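Local coordinates for monosaccharide ABC transporter substrate-binding protein, CUT2 family (Acidothermus cellulolyticus, PDB 4RU1) that binds myo-inositol in the cleft between its two lobes and probably serves as the carbohydrate-binding component of an ABC importer, at residues P19-A24 / D50-K55; I102-F107 / S117-Y122; Q132-R137 / P284-K289; H145-L150 / P198-V203; L176-A181 / T188-K193. One frame throughout, in Å; residues are numbered along the deposited sequence. Where two conformers were deposited one is given.

Contact 1: residues P19-A24 / D50-K55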
# COMPACT_ATOMS: atom_id res chain seq x y z
N PRO A 19 -0.62 -16.91 -26.57
CA PRO A 19 0.79 -16.61 -26.41
C PRO A 19 1.23 -16.70 -24.93
O PRO A 19 0.44 -16.47 -24.02
CB PRO A 19 0.92 -15.20 -26.97
CG PRO A 19 -0.45 -14.60 -26.91
CD PRO A 19 -1.45 -15.69 -26.65
N HIS A 20 2.46 -17.11 -24.70
CA HIS A 20 2.93 -17.24 -23.35
C HIS A 20 3.78 -16.02 -23.05
O HIS A 20 4.64 -15.64 -23.85
CB HIS A 20 3.71 -18.52 -23.09
CG HIS A 20 4.25 -18.57 -21.71
ND1 HIS A 20 5.53 -18.17 -21.45
CD2 HIS A 20 3.68 -18.88 -20.52
CE1 HIS A 20 5.73 -18.22 -20.15
NE2 HIS A 20 4.65 -18.68 -19.57
N LEU A 21 3.50 -15.37 -21.93
CA LEU A 21 4.17 -14.15 -21.53
C LEU A 21 4.90 -14.31 -20.20
O LEU A 21 4.49 -15.09 -19.34
CB LEU A 21 3.11 -13.07 -21.29
CG LEU A 21 2.26 -12.79 -22.49
CD1 LEU A 21 1.35 -11.64 -22.22
CD2 LEU A 21 3.10 -12.49 -23.72
N THR A 22 6.03 -13.60 -20.10
CA THR A 22 6.78 -13.53 -18.87
C THR A 22 6.73 -12.10 -18.35
O THR A 22 7.13 -11.11 -19.09
CB THR A 22 8.27 -13.94 -19.01
OG1 THR A 22 8.35 -15.31 -19.39
CG2 THR A 22 9.03 -13.73 -17.63
N ILE A 23 6.12 -11.95 -17.17
CA ILE A 23 6.00 -10.61 -16.55
C ILE A 23 6.77 -10.55 -15.24
O ILE A 23 6.63 -11.41 -14.41
CB ILE A 23 4.54 -10.20 -16.27
CG1 ILE A 23 3.66 -10.42 -17.51
CG2 ILE A 23 4.48 -8.78 -15.68
CD1 ILE A 23 3.96 -9.58 -18.73
N ALA A 24 7.66 -9.53 -15.12
CA ALA A 24 8.37 -9.23 -13.84
C ALA A 24 7.57 -8.31 -13.00
O ALA A 24 7.24 -7.18 -13.50
CB ALA A 24 9.72 -8.59 -14.08
N ASP A 50 -4.07 -15.57 -17.92
CA ASP A 50 -3.48 -14.85 -19.07
C ASP A 50 -2.27 -15.56 -19.65
O ASP A 50 -1.54 -14.99 -20.46
CB ASP A 50 -3.08 -13.44 -18.60
CG ASP A 50 -4.24 -12.60 -18.22
OD1 ASP A 50 -5.40 -13.00 -18.46
OD2 ASP A 50 -4.05 -11.53 -17.62
N ASN A 51 -2.03 -16.78 -19.18
CA ASN A 51 -0.84 -17.54 -19.64
C ASN A 51 0.47 -16.78 -19.44
O ASN A 51 1.30 -16.63 -20.31
CB ASN A 51 -0.96 -17.99 -21.13
CG ASN A 51 -0.04 -19.20 -21.45
OD1 ASN A 51 0.55 -19.83 -20.56
ND2 ASN A 51 0.07 -19.51 -22.75
N VAL A 52 0.61 -16.28 -18.22
CA VAL A 52 1.78 -15.50 -17.81
C VAL A 52 2.58 -16.31 -16.81
O VAL A 52 2.05 -16.83 -15.85
CB VAL A 52 1.29 -14.16 -17.17
CG1 VAL A 52 2.39 -13.46 -16.40
CG2 VAL A 52 0.75 -13.23 -18.24
N THR A 53 3.90 -16.31 -17.00
CA THR A 53 4.81 -16.71 -15.93
C THR A 53 5.18 -15.42 -15.18
O THR A 53 5.74 -14.49 -15.79
CB THR A 53 6.04 -17.40 -16.52
OG1 THR A 53 5.67 -18.67 -17.09
CG2 THR A 53 7.06 -17.63 -15.45
N LEU A 54 4.86 -15.37 -13.91
CA LEU A 54 5.05 -14.21 -13.05
C LEU A 54 6.34 -14.39 -12.32
O LEU A 54 6.47 -15.35 -11.55
CB LEU A 54 3.87 -14.09 -12.05
CG LEU A 54 3.97 -12.80 -11.20
CD1 LEU A 54 3.76 -11.57 -12.04
CD2 LEU A 54 2.95 -12.88 -10.08
N LYS A 55 7.27 -13.48 -12.56
CA LYS A 55 8.51 -13.45 -11.81
C LYS A 55 8.39 -12.32 -10.80
O LYS A 55 8.35 -11.15 -11.14
CB LYS A 55 9.70 -13.24 -12.75
CG LYS A 55 9.93 -14.39 -13.72
CD LYS A 55 10.92 -14.03 -14.83
CE LYS A 55 12.34 -14.45 -14.50
NZ LYS A 55 13.37 -13.85 -15.40
O HOH W 1 -1.12 -14.72 -23.07
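CG of His20 is anti to the backbone N (chi1 176°), and the ring beyond it meets Thr53, whose OG1 stands beside its own backbone N and anti to the carbonyl carbon (chi1 -68°). NE2 of His20 and OG1 of Thr53 are hydrogen-bonded at 2.7 Å, the hydroxyl lying at the ring edge; either atom could be the donor. The ring edge also receives Asn51 OD1, 3.3 Å from His20 CD2, with the amide plane turned 71° from the ring. Beyond this polar margin, parallel strand bonding begins: Leu21 N donates to Asn51 O, Thr53 N to Leu21 O at 2.7 Å, Ile23 N to Thr53 O, and Lys55 N to Ile23 O at 2.8 Å. On the face bearing Thr22, its CG2 presses on Lys55 CD at 3.4 Å, a tight carbon pair. On the other face, Leu21 CB meets Val52 CG2 at 3.9 Å. Helix 253-270 packs on Leu21 and Ile23, while helix 35-49 packs on Val52 and touches Leu54 together with 253-270. Strand 52-58 is one edge of the parallel sheet, and with strand 21-27 and helix 35-49 it makes a beta-alpha-beta crossover, the repeating unit of the periplasmic binding protein fold.

Contact 2: residues I102-F107 / S117-Y122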
# COMPACT_ATOMS: atom_id res chain seq x y z
N ILE A 102 10.34 -2.38 -23.41
CA ILE A 102 9.54 -3.22 -22.53
C ILE A 102 8.44 -2.39 -21.92
O ILE A 102 8.72 -1.35 -21.39
CB ILE A 102 10.39 -3.87 -21.41
CG1 ILE A 102 11.50 -4.72 -22.05
CG2 ILE A 102 9.51 -4.62 -20.44
CD1 ILE A 102 12.58 -5.16 -21.08
N PRO A 103 7.16 -2.80 -22.08
CA PRO A 103 6.07 -2.01 -21.49
C PRO A 103 6.08 -2.10 -19.97
O PRO A 103 6.31 -3.22 -19.41
CB PRO A 103 4.84 -2.67 -22.04
CG PRO A 103 5.19 -4.06 -22.28
CD PRO A 103 6.63 -3.98 -22.78
N VAL A 104 5.87 -0.97 -19.32
CA VAL A 104 5.81 -0.96 -17.86
C VAL A 104 4.49 -0.38 -17.37
O VAL A 104 3.91 0.56 -17.95
CB VAL A 104 6.97 -0.19 -17.23
CG1 VAL A 104 6.89 1.23 -17.70
CG2 VAL A 104 6.91 -0.27 -15.73
N VAL A 105 4.02 -1.01 -16.32
CA VAL A 105 2.88 -0.56 -15.53
C VAL A 105 3.37 -0.34 -14.12
O VAL A 105 4.15 -1.14 -13.63
CB VAL A 105 1.69 -1.51 -15.62
CG1 VAL A 105 0.55 -1.15 -14.64
CG2 VAL A 105 1.15 -1.47 -17.06
N ALA A 106 2.93 0.77 -13.50
CA ALA A 106 3.30 1.10 -12.11
C ALA A 106 2.11 0.82 -11.21
O ALA A 106 0.97 0.80 -11.67
CB ALA A 106 3.84 2.49 -11.95
N PHE A 107 2.36 0.49 -9.96
CA PHE A 107 1.27 0.20 -9.09
C PHE A 107 1.71 0.43 -7.64
O PHE A 107 2.92 0.51 -7.33
CB PHE A 107 0.68 -1.23 -9.31
CG PHE A 107 1.57 -2.33 -8.81
CD1 PHE A 107 2.69 -2.74 -9.51
CD2 PHE A 107 1.20 -3.02 -7.67
CE1 PHE A 107 3.52 -3.76 -9.03
CE2 PHE A 107 2.04 -4.02 -7.17
CZ PHE A 107 3.14 -4.41 -7.87
N SER A 117 7.90 8.81 -16.00
CA SER A 117 8.81 7.69 -16.21
C SER A 117 8.61 6.99 -17.56
O SER A 117 9.51 6.27 -18.03
CB SER A 117 8.71 6.63 -15.08
OG SER A 117 7.58 5.78 -15.25
N GLY A 118 7.47 7.24 -18.23
CA GLY A 118 7.08 6.47 -19.44
C GLY A 118 6.25 5.22 -19.18
O GLY A 118 5.89 4.53 -20.08
N ALA A 119 6.09 4.87 -17.91
CA ALA A 119 5.11 3.88 -17.54
C ALA A 119 3.72 4.21 -18.21
O ALA A 119 3.33 5.37 -18.29
CB ALA A 119 4.98 3.73 -16.06
N LEU A 120 3.04 3.15 -18.64
CA LEU A 120 1.82 3.31 -19.47
C LEU A 120 0.61 3.59 -18.61
O LEU A 120 -0.34 4.20 -19.07
CB LEU A 120 1.48 2.04 -20.27
CG LEU A 120 2.53 1.53 -21.23
CD1 LEU A 120 2.23 0.14 -21.81
CD2 LEU A 120 2.70 2.57 -22.31
N MET A 121 0.58 3.02 -17.41
CA MET A 121 -0.63 3.01 -16.59
C MET A 121 -0.22 2.97 -15.10
O MET A 121 0.94 2.66 -14.76
CB MET A 121 -1.40 1.77 -16.86
CG MET A 121 -2.06 1.56 -18.21
SD MET A 121 -2.91 0.02 -18.54
CE MET A 121 -1.71 -0.86 -19.61
N TYR A 122 -1.16 3.21 -14.20
CA TYR A 122 -0.91 3.10 -12.79
C TYR A 122 -2.14 2.59 -12.10
O TYR A 122 -3.25 3.05 -12.44
CB TYR A 122 -0.62 4.45 -12.14
CG TYR A 122 -0.23 4.41 -10.66
CD1 TYR A 122 1.07 4.27 -10.22
CD2 TYR A 122 -1.20 4.55 -9.68
CE1 TYR A 122 1.38 4.19 -8.86
CE2 TYR A 122 -0.91 4.45 -8.28
CZ TYR A 122 0.42 4.31 -7.91
OH TYR A 122 0.79 4.31 -6.59
O HOH W 2 6.07 1.63 -20.75
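Tyr122 reaches across to Ala106 and Phe107 with CG anti to its backbone N (chi1 -175°), and its ring then meets both residues. Its CB lies 4.0 Å from Ala106 O, and CG is about as close to the same oxygen. CD1 settles on the methyl of Ala106, 3.7 Å from its CB. Farther out, CE1 of Tyr122 comes to 4.0 Å from Phe107 C, and CZ and OH pass the same carbonyl carbon, OH at 4.1 Å. Phe107 CA stands above one face of the ring, offset toward its rim. The Trp114 ring stacks with that of Tyr122.

The backbones are joined at two points: Leu120 N donates to Val104 O at 2.8 Å, and Ala106 N donates to Met121 O at 3.0 Å. A water bridges Val104 N and Gly118 O. Apolar contacts fill in beside these bonds: Pro103 CB meets Leu120 CD1 at 3.8 Å, and the methyl CE of Met121 meets Val105 CG2 at 3.9 Å; helix 253-270 packs on both Val105 and Met121 through Ser263. The chain enters strand 121-124 from the short helix 114-117, which ends in a Schellman motif at Gly118, while Ser117 OG accepts from Ala119 N in an ST turn. Strand 104-107, this helix and strand 121-124 form a compact beta-alpha-beta unit of the parallel sheet.

Contact 3: residues Q132-R137 / P284-K289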
# COMPACT_ATOMS: atom_id res chain seq x y z
N GLN A 132 -6.25 12.97 3.31
CA GLN A 132 -7.17 14.11 3.47
C GLN A 132 -8.52 13.63 3.93
O GLN A 132 -9.11 14.24 4.79
CB GLN A 132 -7.31 14.88 2.14
CG GLN A 132 -6.05 15.61 1.73
CD GLN A 132 -6.01 16.01 0.26
OE1 GLN A 132 -6.67 15.41 -0.57
NE2 GLN A 132 -5.29 17.08 -0.07
N ALA A 133 -9.01 12.53 3.36
CA ALA A 133 -10.28 11.97 3.82
C ALA A 133 -10.23 11.46 5.27
O ALA A 133 -11.18 11.57 5.99
CB ALA A 133 -10.69 10.84 2.90
N ALA A 134 -9.09 10.83 5.63
CA ALA A 134 -8.96 10.29 6.99
C ALA A 134 -8.90 11.46 8.01
O ALA A 134 -9.42 11.37 9.10
CB ALA A 134 -7.65 9.44 7.09
N GLY A 135 -8.25 12.56 7.67
CA GLY A 135 -8.15 13.71 8.59
C GLY A 135 -9.52 14.32 8.86
O GLY A 135 -9.88 14.51 9.99
N ALA A 136 -10.32 14.45 7.81
CA ALA A 136 -11.65 15.01 7.91
C ALA A 136 -12.56 14.07 8.68
O ALA A 136 -13.33 14.50 9.53
CB ALA A 136 -12.23 15.27 6.51
N ARG A 137 -12.47 12.78 8.40
CA ARG A 137 -13.25 11.81 9.11
C ARG A 137 -12.86 11.83 10.60
O ARG A 137 -13.73 11.81 11.47
CB ARG A 137 -13.10 10.42 8.54
CG ARG A 137 -14.11 9.46 9.15
CD ARG A 137 -13.97 8.08 8.54
NE ARG A 137 -14.78 7.08 9.20
CZ ARG A 137 -15.68 6.29 8.60
NH1 ARG A 137 -15.90 6.41 7.30
NH2 ARG A 137 -16.32 5.36 9.32
N PRO A 284 -9.59 5.19 -2.27
CA PRO A 284 -9.84 4.64 -0.94
C PRO A 284 -11.31 4.28 -0.75
O PRO A 284 -12.17 4.92 -1.35
CB PRO A 284 -9.48 5.77 -0.00
CG PRO A 284 -9.78 7.00 -0.79
CD PRO A 284 -9.45 6.64 -2.22
N PHE A 285 -11.55 3.34 0.17
CA PHE A 285 -12.88 3.05 0.66
C PHE A 285 -12.80 2.73 2.15
O PHE A 285 -12.02 1.84 2.54
CB PHE A 285 -13.52 1.89 -0.10
CG PHE A 285 -14.95 1.59 0.35
CD1 PHE A 285 -15.97 2.46 0.06
CD2 PHE A 285 -15.24 0.40 1.02
CE1 PHE A 285 -17.28 2.17 0.48
CE2 PHE A 285 -16.52 0.07 1.40
CZ PHE A 285 -17.54 0.98 1.17
N PHE A 286 -13.61 3.42 2.96
CA PHE A 286 -13.66 3.21 4.42
C PHE A 286 -14.56 2.09 4.81
O PHE A 286 -15.78 2.09 4.48
CB PHE A 286 -14.03 4.48 5.18
CG PHE A 286 -12.97 5.57 5.17
CD1 PHE A 286 -12.71 6.34 4.06
CD2 PHE A 286 -12.23 5.82 6.33
CE1 PHE A 286 -11.71 7.33 4.05
CE2 PHE A 286 -11.34 6.83 6.38
CZ PHE A 286 -11.05 7.56 5.22
N VAL A 287 -14.02 1.15 5.53
CA VAL A 287 -14.80 0.05 6.01
C VAL A 287 -14.91 0.23 7.52
O VAL A 287 -13.93 0.47 8.21
CB VAL A 287 -14.13 -1.29 5.69
CG1 VAL A 287 -14.91 -2.46 6.23
CG2 VAL A 287 -13.99 -1.46 4.17
N ASP A 288 -16.16 0.15 8.01
CA ASP A 288 -16.48 0.38 9.46
C ASP A 288 -17.54 -0.66 9.85
O ASP A 288 -17.75 -1.63 9.10
CB ASP A 288 -16.89 1.83 9.68
CG ASP A 288 -18.13 2.22 8.89
OD1 ASP A 288 -18.92 1.30 8.56
OD2 ASP A 288 -18.29 3.43 8.61
N LYS A 289 -18.14 -0.49 11.02
CA LYS A 289 -19.08 -1.49 11.53
C LYS A 289 -20.27 -1.67 10.61
O LYS A 289 -20.80 -2.80 10.51
CB LYS A 289 -19.57 -1.14 12.94
CG LYS A 289 -18.68 -1.68 14.01
CD LYS A 289 -19.26 -1.39 15.40
CE LYS A 289 -20.46 -2.27 15.71
NZ LYS A 289 -20.78 -2.30 17.17
O HOH W 3 -18.28 4.85 6.22
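Arg137 slides past Phe286 and reaches on to Asp288. This passage is the close part of the contact: guanidinium and ring planes are only 5° apart, and the two side chains run in opposite directions. Arg137 CD is 3.6 Å from both CD2 and CE2 of Phe286, while NH1 sits 3.4 Å from Phe286 CB. The arginine chain is extended from CG to NE, with CG anti to the backbone N (chi1 -170°). At the edge of the Phe286 ring, CE1 touches Ala133 CB at 3.8 Å and CZ approaches Ala134 N, so the ring is wedged toward helix 127-140. Trp247 adds to the packing, edge-to-face with Phe286 and in a cation-pi contact with Arg137.

The other end is polar and watered. Arg137 NH2 donates to Asp288 OD2 at 2.8 Å, in the guanidinium plane and on the anti lone pair of the oxygen, forming a salt bridge. A water accepts from Arg137 NH1 at 3.0 Å and donates to Asp288 OD2 at 2.8 Å, closing a ring beside the direct bond. Asp288 OD1 is held by Ser290 OG.

Arg137 NE makes a second salt bridge, with Glu141. The guanidinium thus combines packing beside Phe286 with two carboxylate partners, which probably offset its positive charge and limit its rotation where strand 285-287 meets the helix.

Contact 4: residues H145-L150 / P198-V203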
# COMPACT_ATOMS: atom_id res chain seq x y z
N HIS A 145 -6.26 14.93 18.79
CA HIS A 145 -4.83 14.80 18.69
C HIS A 145 -4.48 13.44 18.07
O HIS A 145 -4.49 12.41 18.71
CB HIS A 145 -4.13 15.00 20.03
CG HIS A 145 -2.64 14.93 19.93
ND1 HIS A 145 -1.79 15.06 20.99
CD2 HIS A 145 -1.85 14.80 18.83
CE1 HIS A 145 -0.54 14.95 20.57
NE2 HIS A 145 -0.55 14.76 19.27
N VAL A 146 -4.16 13.49 16.76
CA VAL A 146 -3.81 12.25 16.06
C VAL A 146 -2.30 11.97 16.00
O VAL A 146 -1.50 12.91 15.87
CB VAL A 146 -4.36 12.27 14.62
CG1 VAL A 146 -3.74 13.37 13.79
CG2 VAL A 146 -4.19 10.90 13.93
N LEU A 147 -1.92 10.70 16.19
CA LEU A 147 -0.58 10.18 15.95
C LEU A 147 -0.61 9.34 14.73
O LEU A 147 -1.32 8.30 14.68
CB LEU A 147 -0.20 9.32 17.15
CG LEU A 147 1.16 8.70 17.06
CD1 LEU A 147 2.24 9.76 17.11
CD2 LEU A 147 1.39 7.71 18.20
N CYS A 148 0.15 9.75 13.72
CA CYS A 148 0.27 8.95 12.48
C CYS A 148 1.56 8.16 12.57
O CYS A 148 2.62 8.75 12.81
CB CYS A 148 0.36 9.86 11.29
SG CYS A 148 -1.24 10.51 10.82
N VAL A 149 1.49 6.84 12.42
CA VAL A 149 2.63 5.93 12.62
C VAL A 149 3.08 5.45 11.28
O VAL A 149 2.27 4.93 10.53
CB VAL A 149 2.30 4.79 13.57
CG1 VAL A 149 3.52 3.85 13.73
CG2 VAL A 149 1.87 5.36 14.92
N LEU A 150 4.34 5.70 10.95
CA LEU A 150 4.92 5.32 9.65
C LEU A 150 5.97 4.25 9.85
O LEU A 150 6.90 4.48 10.64
CB LEU A 150 5.60 6.52 8.94
CG LEU A 150 4.67 7.67 8.67
CD1 LEU A 150 4.84 8.75 9.72
CD2 LEU A 150 5.00 8.28 7.29
N PRO A 198 -0.59 11.73 26.95
CA PRO A 198 -1.92 11.17 27.05
C PRO A 198 -3.00 11.95 26.27
O PRO A 198 -4.13 11.43 26.09
CB PRO A 198 -2.22 11.24 28.56
CG PRO A 198 -0.91 11.33 29.24
CD PRO A 198 0.08 11.90 28.26
N SER A 199 -2.63 13.14 25.77
CA SER A 199 -3.53 13.84 24.89
C SER A 199 -3.77 13.14 23.55
O SER A 199 -4.73 13.51 22.84
CB SER A 199 -3.08 15.31 24.71
OG SER A 199 -2.00 15.44 23.79
N ILE A 200 -2.86 12.26 23.15
CA ILE A 200 -3.13 11.52 21.94
C ILE A 200 -4.36 10.66 22.11
O ILE A 200 -4.43 9.82 22.98
CB ILE A 200 -1.91 10.67 21.47
CG1 ILE A 200 -0.66 11.54 21.26
CG2 ILE A 200 -2.30 9.83 20.27
CD1 ILE A 200 0.65 10.83 21.18
N ASP A 201 -5.34 10.90 21.24
CA ASP A 201 -6.60 10.22 21.30
C ASP A 201 -6.92 9.35 20.09
O ASP A 201 -7.90 8.63 20.10
CB ASP A 201 -7.77 11.18 21.63
CG ASP A 201 -8.02 12.23 20.62
OD1 ASP A 201 -7.27 12.39 19.65
OD2 ASP A 201 -9.05 12.93 20.81
N LEU A 202 -6.16 9.48 19.00
CA LEU A 202 -6.33 8.56 17.83
C LEU A 202 -4.90 8.24 17.31
O LEU A 202 -4.09 9.19 17.10
CB LEU A 202 -7.17 9.20 16.73
CG LEU A 202 -7.39 8.36 15.49
CD1 LEU A 202 -8.21 7.10 15.82
CD2 LEU A 202 -8.05 9.19 14.39
N VAL A 203 -4.66 6.96 17.07
CA VAL A 203 -3.44 6.49 16.38
C VAL A 203 -3.95 6.00 15.02
O VAL A 203 -4.87 5.15 14.94
CB VAL A 203 -2.80 5.28 17.13
CG1 VAL A 203 -1.59 4.70 16.42
CG2 VAL A 203 -2.46 5.67 18.59
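At the start of two neighbouring parallel strands in the sheet of the inositol-binding protein's second lobe, His145 on strand 145-150 is gripped by Ser199, Ile200 and Asp201, just before strand 202-205. CG of His145 is anti to the backbone N (chi1 -177°), and the ring beyond it meets Ser199 and Ile200. ND1 donates to Ser199 OG at 2.8 Å, the oxygen lying in the ring plane, and Ser199 OG also bonds to Asp197. One face of the His145 ring carries Ile200 CG1, 3.7 Å from the centroid and shifted toward the rim, a CH-pi contact. NE2 of the imidazole bonds Thr174 OG1.

The backbone of His145 is held too. Its N donates to Asp201 OD1 at 2.9 Å, meeting the oxygen from 38° above the carboxylate plane, and its O accepts from Asp201 N at 3.1 Å and, weakly, from Leu202 N. Asp201 OD2 meanwhile takes Lys144 N. Regular pairing follows, with Leu147 N donating to Leu202 O at 2.8 Å. On the apolar side Leu147 CB meets Ile200 CG2, and Val149 CG2 meets Val203 CG1, each pair at 3.8 Å.

Helix 183-196 packs on Leu147, Ile200 and Val203, whereas helix 156-168 lies against Cys148 and Leu150; Cys148 touches Cys162 there, with no disulfide in this structure. Strand 172-177 flanks strand 145-150 on its other edge.

Contact 5: residues L176-A181 / T188-K193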
# COMPACT_ATOMS: atom_id res chain seq x y z
N LEU A 176 5.10 9.67 14.03
CA LEU A 176 6.05 8.80 14.68
C LEU A 176 6.53 7.74 13.69
O LEU A 176 5.71 6.97 13.14
CB LEU A 176 5.40 8.10 15.81
CG LEU A 176 6.19 6.99 16.51
CD1 LEU A 176 7.43 7.53 17.24
CD2 LEU A 176 5.36 6.22 17.50
N TYR A 177 7.84 7.66 13.49
CA TYR A 177 8.46 6.66 12.71
C TYR A 177 8.83 5.47 13.61
O TYR A 177 9.39 5.62 14.68
CB TYR A 177 9.73 7.18 12.00
CG TYR A 177 9.42 8.17 10.86
CD1 TYR A 177 8.99 7.75 9.59
CD2 TYR A 177 9.35 9.53 11.12
CE1 TYR A 177 8.70 8.66 8.61
CE2 TYR A 177 9.01 10.46 10.15
CZ TYR A 177 8.64 10.03 8.90
OH TYR A 177 8.29 10.92 7.88
N VAL A 178 8.58 4.27 13.09
CA VAL A 178 8.93 3.01 13.77
C VAL A 178 9.55 2.12 12.78
O VAL A 178 9.38 2.29 11.56
CB VAL A 178 7.62 2.34 14.36
CG1 VAL A 178 6.88 3.20 15.38
CG2 VAL A 178 6.62 1.90 13.30
N ASN A 179 10.28 1.12 13.27
CA ASN A 179 10.97 0.19 12.39
C ASN A 179 10.06 -0.98 12.14
O ASN A 179 10.05 -1.93 12.96
CB ASN A 179 12.26 -0.32 13.04
CG ASN A 179 13.03 -1.29 12.16
OD1 ASN A 179 12.62 -1.62 11.05
ND2 ASN A 179 14.13 -1.76 12.68
N GLY A 180 9.40 -0.99 10.98
CA GLY A 180 8.34 -2.00 10.63
C GLY A 180 8.88 -3.45 10.60
O GLY A 180 8.12 -4.45 10.85
N ALA A 181 10.18 -3.56 10.31
CA ALA A 181 10.97 -4.79 10.39
C ALA A 181 11.20 -5.38 11.78
O ALA A 181 11.53 -6.57 11.92
CB ALA A 181 12.34 -4.56 9.74
N THR A 188 6.70 -1.33 21.62
CA THR A 188 7.19 -0.53 22.74
C THR A 188 7.32 0.95 22.42
O THR A 188 7.02 1.76 23.28
CB THR A 188 8.51 -1.10 23.26
OG1 THR A 188 9.46 -1.13 22.21
CG2 THR A 188 8.31 -2.53 23.87
N THR A 189 7.62 1.27 21.17
CA THR A 189 7.81 2.66 20.77
C THR A 189 6.45 3.29 20.78
O THR A 189 6.32 4.46 21.14
CB THR A 189 8.50 2.71 19.42
OG1 THR A 189 9.84 2.18 19.53
CG2 THR A 189 8.62 4.09 18.81
N ILE A 190 5.45 2.64 20.21
CA ILE A 190 4.11 3.26 20.25
C ILE A 190 3.63 3.41 21.68
O ILE A 190 3.01 4.40 22.01
CB ILE A 190 3.07 2.47 19.41
CG1 ILE A 190 3.47 2.50 17.94
CG2 ILE A 190 1.63 3.01 19.55
CD1 ILE A 190 2.69 1.53 17.03
N ALA A 191 3.79 2.38 22.51
CA ALA A 191 3.29 2.52 23.90
C ALA A 191 3.95 3.67 24.65
O ALA A 191 3.26 4.37 25.38
CB ALA A 191 3.62 1.24 24.65
N ALA A 192 5.24 3.82 24.48
CA ALA A 192 6.01 4.90 25.11
C ALA A 192 5.48 6.28 24.68
O ALA A 192 5.25 7.14 25.51
CB ALA A 192 7.50 4.71 24.83
N LYS A 193 5.23 6.46 23.40
CA LYS A 193 4.75 7.71 22.89
C LYS A 193 3.38 8.01 23.50
O LYS A 193 3.11 9.12 23.92
CB LYS A 193 4.70 7.70 21.35
CG LYS A 193 4.11 8.96 20.78
CD LYS A 193 5.15 10.08 20.65
CE LYS A 193 4.62 11.41 21.20
NZ LYS A 193 4.56 11.48 22.68
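Thr189 turns its methyl, not its hydroxyl, toward Val178 and Leu176. OG1 is anti to the carbonyl carbon (chi1 -66°) and bonds back to Ser185 O in the preceding helical turn; CG2, anti to the backbone N, is left to face strand 172-177 and the loop beyond it. Val178 and Thr189 slide past each other in opposite directions, and CG1 of Val178 comes to 3.9 Å from CG2 of Thr189. Leu176 meets the same methyl at a slant, its CD1 lying 4.0 Å from Thr189 CG2.

The second branch of Leu176 has a wider reach. CG of Leu176 is anti to its backbone N (chi1 172°); CD2 also touches the Thr189 methyl and extends to Ile190 CG1 and Lys193 CB, 4.2 Å from each. Val178 CG1 also faces Ile190 CG1, at 4.3 Å. The buried Ile190 also packs on helix 208-220. Lys193 offers its CB here while the rest of its chain leads away. Tyr177 points away from helix 183-196, and its OH bonds Glu159 and Lys175.

No hydrogen bond joins the two segments, and the pairs lie at or a little beyond ordinary van der Waals distance. Between residues 176-181 and 188-193 the contact is therefore one of aliphatic carbons, with no directional bond, while the Thr189 hydroxyl is satisfied within its own helix.

How the contacts relate
Contacts 1 and 2 belong to the parallel sheet of one lobe, their centres 16 Å apart; contacts 3, 4 and 5 reach the mixed sheet of the other, and contacts 1 and 4 lie on opposite sides of the chain's centre, their centres 44 Å apart. Contacts 4 and 5 touch directly, with probable hydrogen bonds from Leu150 N to Leu176 O and from Leu176 N to Cys148 O, each 2.9 Å. Both are nested in the loop closed by contact 3. Myo-inositol binds between the lobes, in a pocket that includes Asn108 and Gln151. The side chain of Tyr122 in contact 2 is about 8 Å from the bound myo-inositol, and the side chains of Val149 and Val178 are each about 10 Å from it.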